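Local coordinates for CrtC domain-containing protein (Fusarium vanettenii 77-13-4, PDB 7A0Q), which is a kievitone hydratase, a probably secreted fungal lyase that probably adds water to the plant phytoalexin kievitone, at residues A[166-171]-A[214-219]; A[174-179]-A[207-212]. One frame throughout, in Å; residues are numbered along the deposited sequence.

Contact 1 of 2, residues A[166-171]-A[214-219]; sequences FQFGEG and AIPSNW. With NAG (2-acetamido-2-deoxy-beta-D-glucopyranose), chain C.
Where the lipocalin-like barrel begins, the segment 214-219 leading into its first strand lies against a type II' beta turn, F168 to G171, of the CrtC N-terminal domain, and F168 carries most of the packing. A backbone bond from F168 N to G171 O pairs the two arms of the hairpin at this turn. Across the junction, E170 N donates a nearly linear hydrogen bond of 2.8 Å to A214 O, arriving nearly along the C=O axis. The same oxygen has a CA-H...O contact of 3.2 Å with G169 CA. With its positive phi (76°), G169 brings this CA close to A214 O and to I215, backbone against backbone. F168 has CG anti to the backbone N (chi1 -175°), and the end of its ring reaches the other segment. P216 CD sits over the centre of one face, 3.6 Å from the ring centroid, a CH-pi contact. F168 CZ comes 3.8 Å from W219 CZ3, over the tryptophan face but offset toward its rim; the two rings form an edge-to-face pair with planes at 60°. I215 lies side by side with F168, its CG2 4.0 Å from F168 CE2. Beyond this apolar patch, N218 ND2 carries the covalently attached NAG, while its OD1 accepts a bond on a lone pair from S217 OG. W219 NE1 bonds to E340 on strand 331-343, and W219 also has a backbone bond to V342. From strand 232-240, W236 and F238 add their rings to F168, extending the aromatic cluster between the two domains.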
loop_
_atom_site.group_PDB
_atom_site.type_symbol
_atom_site.label_atom_id
_atom_site.label_comp_id
_atom_site.label_asym_id
_atom_site.label_seq_id
_atom_site.Cartn_x
_atom_site.Cartn_y
_atom_site.Cartn_z
ATOM N N PHE A 166 -9.797 1.306 13.188
ATOM C CA PHE A 166 -9.486 0.207 14.105
ATOM C C PHE A 166 -8.387 0.663 15.065
ATOM O O PHE A 166 -7.774 1.720 14.889
ATOM C CB PHE A 166 -9.103 -1.081 13.344
ATOM C CG PHE A 166 -7.841 -0.981 12.512
ATOM C CD1 PHE A 166 -7.896 -0.538 11.191
ATOM C CD2 PHE A 166 -6.606 -1.384 13.027
ATOM C CE1 PHE A 166 -6.743 -0.470 10.413
ATOM C CE2 PHE A 166 -5.457 -1.319 12.257
ATOM C CZ PHE A 166 -5.521 -0.859 10.935
ATOM N N GLN A 167 -8.165 -0.140 16.111
ATOM C CA GLN A 167 -7.162 0.189 17.121
ATOM C C GLN A 167 -5.753 -0.091 16.597
ATOM O O GLN A 167 -5.474 -1.182 16.092
ATOM C CB GLN A 167 -7.423 -0.611 18.401
ATOM C CG GLN A 167 -6.570 -0.161 19.582
ATOM C CD GLN A 167 -7.200 0.986 20.338
ATOM O OE1 GLN A 167 -8.204 1.549 19.899
ATOM N NE2 GLN A 167 -6.631 1.328 21.498
ATOM N N PHE A 168 -4.860 0.898 16.719
ATOM C CA PHE A 168 -3.535 0.851 16.084
ATOM C C PHE A 168 -2.550 1.536 17.018
ATOM O O PHE A 168 -2.494 2.769 17.072
ATOM C CB PHE A 168 -3.572 1.539 14.724
ATOM C CG PHE A 168 -2.293 1.435 13.925
ATOM C CD1 PHE A 168 -1.907 0.240 13.360
ATOM C CD2 PHE A 168 -1.506 2.562 13.700
ATOM C CE1 PHE A 168 -0.754 0.137 12.606
ATOM C CE2 PHE A 168 -0.345 2.475 12.933
ATOM C CZ PHE A 168 0.030 1.258 12.388
ATOM N N GLY A 169 -1.773 0.740 17.741
ATOM C CA GLY A 169 -0.948 1.292 18.794
ATOM C C GLY A 169 -1.793 1.626 20.004
ATOM O O GLY A 169 -2.768 0.927 20.300
ATOM N N GLU A 170 -1.457 2.716 20.689
ATOM C CA GLU A 170 -2.186 3.080 21.896
ATOM C C GLU A 170 -3.555 3.684 21.611
ATOM O O GLU A 170 -4.374 3.780 22.532
ATOM C CB GLU A 170 -1.351 4.046 22.739
ATOM C CG GLU A 170 -1.715 4.007 24.213
ATOM C CD GLU A 170 -0.929 5.006 25.049
ATOM O OE1 GLU A 170 -0.366 5.966 24.479
ATOM O OE2 GLU A 170 -0.887 4.826 26.283
ATOM N N GLY A 171 -3.841 4.051 20.364
ATOM C CA GLY A 171 -5.103 4.686 20.029
ATOM C C GLY A 171 -5.662 4.210 18.703
ATOM O O GLY A 171 -5.518 3.035 18.348
ATOM N N ALA A 214 2.084 6.890 19.678
ATOM C CA ALA A 214 2.475 5.558 20.137
ATOM C C ALA A 214 1.847 4.523 19.210
ATOM O O ALA A 214 0.816 3.916 19.504
ATOM C CB ALA A 214 2.063 5.337 21.586
ATOM N N ILE A 215 2.495 4.318 18.069
ATOM C CA ILE A 215 2.049 3.326 17.096
ATOM C C ILE A 215 2.730 2.003 17.427
ATOM O O ILE A 215 3.598 1.977 18.312
ATOM C CB ILE A 215 2.343 3.795 15.661
ATOM C CG1 ILE A 215 3.845 4.027 15.453
ATOM C CG2 ILE A 215 1.535 5.032 15.343
ATOM C CD1 ILE A 215 4.194 4.372 14.020
ATOM N N PRO A 216 2.366 0.884 16.787
ATOM C CA PRO A 216 3.018 -0.391 17.118
ATOM C C PRO A 216 4.520 -0.337 16.884
ATOM O O PRO A 216 5.019 0.442 16.066
ATOM C CB PRO A 216 2.339 -1.393 16.174
ATOM C CG PRO A 216 0.984 -0.790 15.911
ATOM C CD PRO A 216 1.239 0.692 15.849
ATOM N N SER A 217 5.245 -1.187 17.615
ATOM C CA SER A 217 6.693 -1.252 17.446
ATOM C C SER A 217 7.072 -1.687 16.036
ATOM O O SER A 217 8.073 -1.220 15.482
ATOM C CB SER A 217 7.303 -2.208 18.477
ATOM O OG SER A 217 6.846 -3.537 18.263
ATOM N N ASN A 218 6.290 -2.588 15.446
ATOM C CA ASN A 218 6.557 -3.086 14.105
ATOM C C ASN A 218 5.330 -3.848 13.639
ATOM O O ASN A 218 4.511 -4.291 14.450
ATOM C CB ASN A 218 7.818 -3.966 14.037
ATOM C CG ASN A 218 7.736 -5.266 14.853
ATOM O OD1 ASN A 218 7.654 -5.257 16.085
ATOM N ND2 ASN A 218 7.789 -6.393 14.149
ATOM N N TRP A 219 5.202 -3.984 12.324
ATOM C CA TRP A 219 4.058 -4.692 11.774
ATOM C C TRP A 219 4.416 -5.301 10.431
ATOM O O TRP A 219 5.428 -4.960 9.812
ATOM C CB TRP A 219 2.836 -3.767 11.613
ATOM C CG TRP A 219 3.036 -2.585 10.677
ATOM C CD1 TRP A 219 2.938 -2.586 9.311
ATOM C CD2 TRP A 219 3.324 -1.234 11.057
ATOM N NE1 TRP A 219 3.162 -1.320 8.821
ATOM C CE2 TRP A 219 3.396 -0.471 9.869
ATOM C CE3 TRP A 219 3.539 -0.596 12.283
ATOM C CZ2 TRP A 219 3.667 0.894 9.875
ATOM C CZ3 TRP A 219 3.810 0.764 12.289
ATOM C CH2 TRP A 219 3.873 1.493 11.089
HETATM C C1 NAG C . 7.831 -7.659 14.830
HETATM C C2 NAG C . 7.401 -8.861 14.008
HETATM C C3 NAG C . 7.757 -10.156 14.740
HETATM C C4 NAG C . 9.215 -10.178 15.185
HETATM C C5 NAG C . 9.609 -8.891 15.896
HETATM C C6 NAG C . 11.101 -8.780 16.097
HETATM C C7 NAG C . 5.448 -8.760 12.516
HETATM C C8 NAG C . 3.955 -8.807 12.444
HETATM N N2 NAG C . 5.971 -8.835 13.741
HETATM O O3 NAG C . 7.498 -11.252 13.867
HETATM O O4 NAG C . 9.378 -11.231 16.130
HETATM O O5 NAG C . 9.230 -7.749 15.113
HETATM O O6 NAG C . 11.782 -8.845 14.851
HETATM O O7 NAG C . 6.146 -8.636 11.515
#

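Contact 2 of 2, residues A[174-179]-A[207-212]; sequences WEFGLP and RQWGNT
W174 and W209 meet in a hydrogen-bonded antiparallel pair: W174 N gives a bond of 2.8 Å to W209 O, and W209 N returns one to W174 O. The indole planes are 20° apart but displaced, so little of one ring covers the other. W209 CG lies between its backbone N and carbonyl carbon (chi1 66°), bringing the indole beneath W174 CB, which makes a CH-pi contact 3.5 Å from the six-membered ring centroid. The W174 indole turns its edge to W209 O, with CE3 at 3.4 Å. F176 and R207 form the second hydrogen-bonded pair, again with reciprocal backbone bonds. R207 CB stands over one face of the F176 ring, offset toward its rim, 3.8 Å from the centroid, a second CH-pi contact. F176 CE1 also comes 4.0 Å from W209 CZ3. This is regular antiparallel pairing within the calycin-clan CrtC N-terminal domain: aromatic side chains share one face with R207, while E175 and Q208, the non-hydrogen-bonded pair, stack carboxylate on amide, planes 14° apart, on the other.

Backbone carbonyls of S50, G56 and S58 take R207 NE, NH2 and NH1; E175 OE1 accepts from W236 NE1, and Q208 NE2 bonds to T173 OG1. Backbone bonds of E175 with N160 and G164, and of G177 with V158, place strand 171-189 between 202-210 and 158-168, while W236 of strand 232-240 connects the E175 side to the lipocalin-like barrel.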
loop_
_atom_site.group_PDB
_atom_site.type_symbol
_atom_site.label_atom_id
_atom_site.label_comp_id
_atom_site.label_asym_id
_atom_site.label_seq_id
_atom_site.Cartn_x
_atom_site.Cartn_y
_atom_site.Cartn_z
ATOM N N TRP A 174 -7.367 5.481 11.179
ATOM C CA TRP A 174 -8.402 5.523 10.154
ATOM C C TRP A 174 -7.716 5.204 8.843
ATOM O O TRP A 174 -6.676 5.787 8.546
ATOM C CB TRP A 174 -9.069 6.906 10.081
ATOM C CG TRP A 174 -9.882 7.220 11.294
ATOM C CD1 TRP A 174 -11.217 7.022 11.456
ATOM C CD2 TRP A 174 -9.401 7.772 12.522
ATOM N NE1 TRP A 174 -11.607 7.413 12.722
ATOM C CE2 TRP A 174 -10.507 7.880 13.392
ATOM C CE3 TRP A 174 -8.138 8.180 12.974
ATOM C CZ2 TRP A 174 -10.392 8.387 14.690
ATOM C CZ3 TRP A 174 -8.025 8.681 14.269
ATOM C CH2 TRP A 174 -9.149 8.780 15.107
ATOM N N GLU A 175 -8.263 4.249 8.089
ATOM C CA GLU A 175 -7.574 3.797 6.885
ATOM C C GLU A 175 -8.572 3.303 5.846
ATOM O O GLU A 175 -9.462 2.510 6.164
ATOM C CB GLU A 175 -6.574 2.674 7.218
ATOM C CG GLU A 175 -5.778 2.171 5.991
ATOM C CD GLU A 175 -5.172 0.780 6.186
ATOM O OE1 GLU A 175 -5.518 0.089 7.175
ATOM O OE2 GLU A 175 -4.367 0.358 5.332
ATOM N N PHE A 176 -8.407 3.749 4.593
ATOM C CA PHE A 176 -9.136 3.150 3.482
ATOM C C PHE A 176 -8.190 2.900 2.314
ATOM O O PHE A 176 -7.193 3.601 2.125
ATOM C CB PHE A 176 -10.355 3.994 3.034
ATOM C CG PHE A 176 -10.020 5.376 2.514
ATOM C CD1 PHE A 176 -10.034 6.480 3.370
ATOM C CD2 PHE A 176 -9.771 5.583 1.168
ATOM C CE1 PHE A 176 -9.768 7.749 2.902
ATOM C CE2 PHE A 176 -9.498 6.864 0.696
ATOM C CZ PHE A 176 -9.493 7.938 1.565
ATOM N N GLY A 177 -8.510 1.860 1.558
ATOM C CA GLY A 177 -7.771 1.512 0.354
ATOM C C GLY A 177 -8.684 1.628 -0.851
ATOM O O GLY A 177 -9.862 1.274 -0.781
ATOM N N LEU A 178 -8.135 2.136 -1.951
ATOM C CA LEU A 178 -8.830 2.154 -3.234
ATOM C C LEU A 178 -8.062 1.190 -4.125
ATOM O O LEU A 178 -6.994 1.548 -4.640
ATOM C CB LEU A 178 -8.839 3.567 -3.829
ATOM C CG LEU A 178 -9.383 4.635 -2.876
ATOM C CD1 LEU A 178 -9.286 6.049 -3.453
ATOM C CD2 LEU A 178 -10.808 4.305 -2.446
ATOM N N PRO A 179 -8.534 -0.056 -4.306
ATOM C CA PRO A 179 -7.617 -1.138 -4.724
ATOM C C PRO A 179 -7.210 -1.184 -6.190
ATOM O O PRO A 179 -6.078 -1.578 -6.493
ATOM C CB PRO A 179 -8.390 -2.418 -4.365
ATOM C CG PRO A 179 -9.502 -1.986 -3.508
ATOM C CD PRO A 179 -9.833 -0.578 -3.853
ATOM N N ARG A 207 -4.899 5.420 2.162
ATOM C CA ARG A 207 -4.915 6.645 2.956
ATOM C C ARG A 207 -5.069 6.281 4.422
ATOM O O ARG A 207 -5.997 5.554 4.781
ATOM C CB ARG A 207 -6.075 7.536 2.505
ATOM C CG ARG A 207 -6.296 8.741 3.358
ATOM C CD ARG A 207 -5.225 9.792 3.164
ATOM N NE ARG A 207 -5.546 10.970 3.977
ATOM C CZ ARG A 207 -4.753 11.479 4.919
ATOM N NH1 ARG A 207 -3.557 10.929 5.181
ATOM N NH2 ARG A 207 -5.150 12.554 5.591
ATOM N N GLN A 208 -4.173 6.782 5.267
ATOM C CA GLN A 208 -4.188 6.387 6.672
ATOM C C GLN A 208 -3.781 7.556 7.546
ATOM O O GLN A 208 -2.790 8.229 7.264
ATOM C CB GLN A 208 -3.247 5.203 6.922
ATOM C CG GLN A 208 -3.347 4.659 8.351
ATOM C CD GLN A 208 -2.680 3.314 8.510
ATOM O OE1 GLN A 208 -2.063 2.795 7.574
ATOM N NE2 GLN A 208 -2.801 2.729 9.706
ATOM N N TRP A 209 -4.519 7.764 8.635
ATOM C CA TRP A 209 -4.168 8.826 9.573
ATOM C C TRP A 209 -4.571 8.364 10.970
ATOM O O TRP A 209 -5.390 7.461 11.121
ATOM C CB TRP A 209 -4.808 10.170 9.165
ATOM C CG TRP A 209 -6.322 10.274 9.212
ATOM C CD1 TRP A 209 -7.061 10.962 10.135
ATOM C CD2 TRP A 209 -7.267 9.696 8.297
ATOM N NE1 TRP A 209 -8.397 10.847 9.852
ATOM C CE2 TRP A 209 -8.558 10.070 8.738
ATOM C CE3 TRP A 209 -7.150 8.886 7.157
ATOM C CZ2 TRP A 209 -9.718 9.679 8.070
ATOM C CZ3 TRP A 209 -8.300 8.475 6.513
ATOM C CH2 TRP A 209 -9.573 8.876 6.972
ATOM N N GLY A 210 -3.970 8.963 12.003
ATOM C CA GLY A 210 -4.148 8.460 13.353
ATOM C C GLY A 210 -4.207 9.571 14.381
ATOM O O GLY A 210 -4.063 10.749 14.059
ATOM N N ASN A 211 -4.418 9.167 15.642
ATOM C CA ASN A 211 -4.546 10.116 16.745
ATOM C C ASN A 211 -3.499 9.913 17.834
ATOM O O ASN A 211 -3.637 10.485 18.925
ATOM C CB ASN A 211 -5.957 10.044 17.353
ATOM C CG ASN A 211 -6.201 8.758 18.146
ATOM O OD1 ASN A 211 -5.418 7.807 18.076
ATOM N ND2 ASN A 211 -7.298 8.729 18.899
ATOM N N THR A 212 -2.457 9.122 17.580
ATOM C CA THR A 212 -1.470 8.849 18.616
ATOM C C THR A 212 -0.088 8.704 17.996
ATOM O O THR A 212 0.060 8.177 16.888
ATOM C CB THR A 212 -1.822 7.585 19.418
ATOM O OG1 THR A 212 -0.834 7.369 20.437
ATOM C CG2 THR A 212 -1.893 6.349 18.517
#

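How the contacts relate
From the N terminus, strand 158-168 runs into the turn of contact 1, and the chain then reverses into strand 171-189, which supplies the first half of contact 2. After strand 192-195 it returns along 202-210, and pairing 174-179 with 207-212 closes the inner loop. A few residues later 214-219 comes back to the 166-171 turn, closing the outer loop, so contact 2 is nested within contact 1. Contact 2 joins strands inside the CrtC N-terminal domain, whereas contact 1 ties that domain to the start of the lipocalin-like barrel. They touch directly, F166 CE1 lying 3.5 Å from E175 OE1, and their centres are about 13 Å apart.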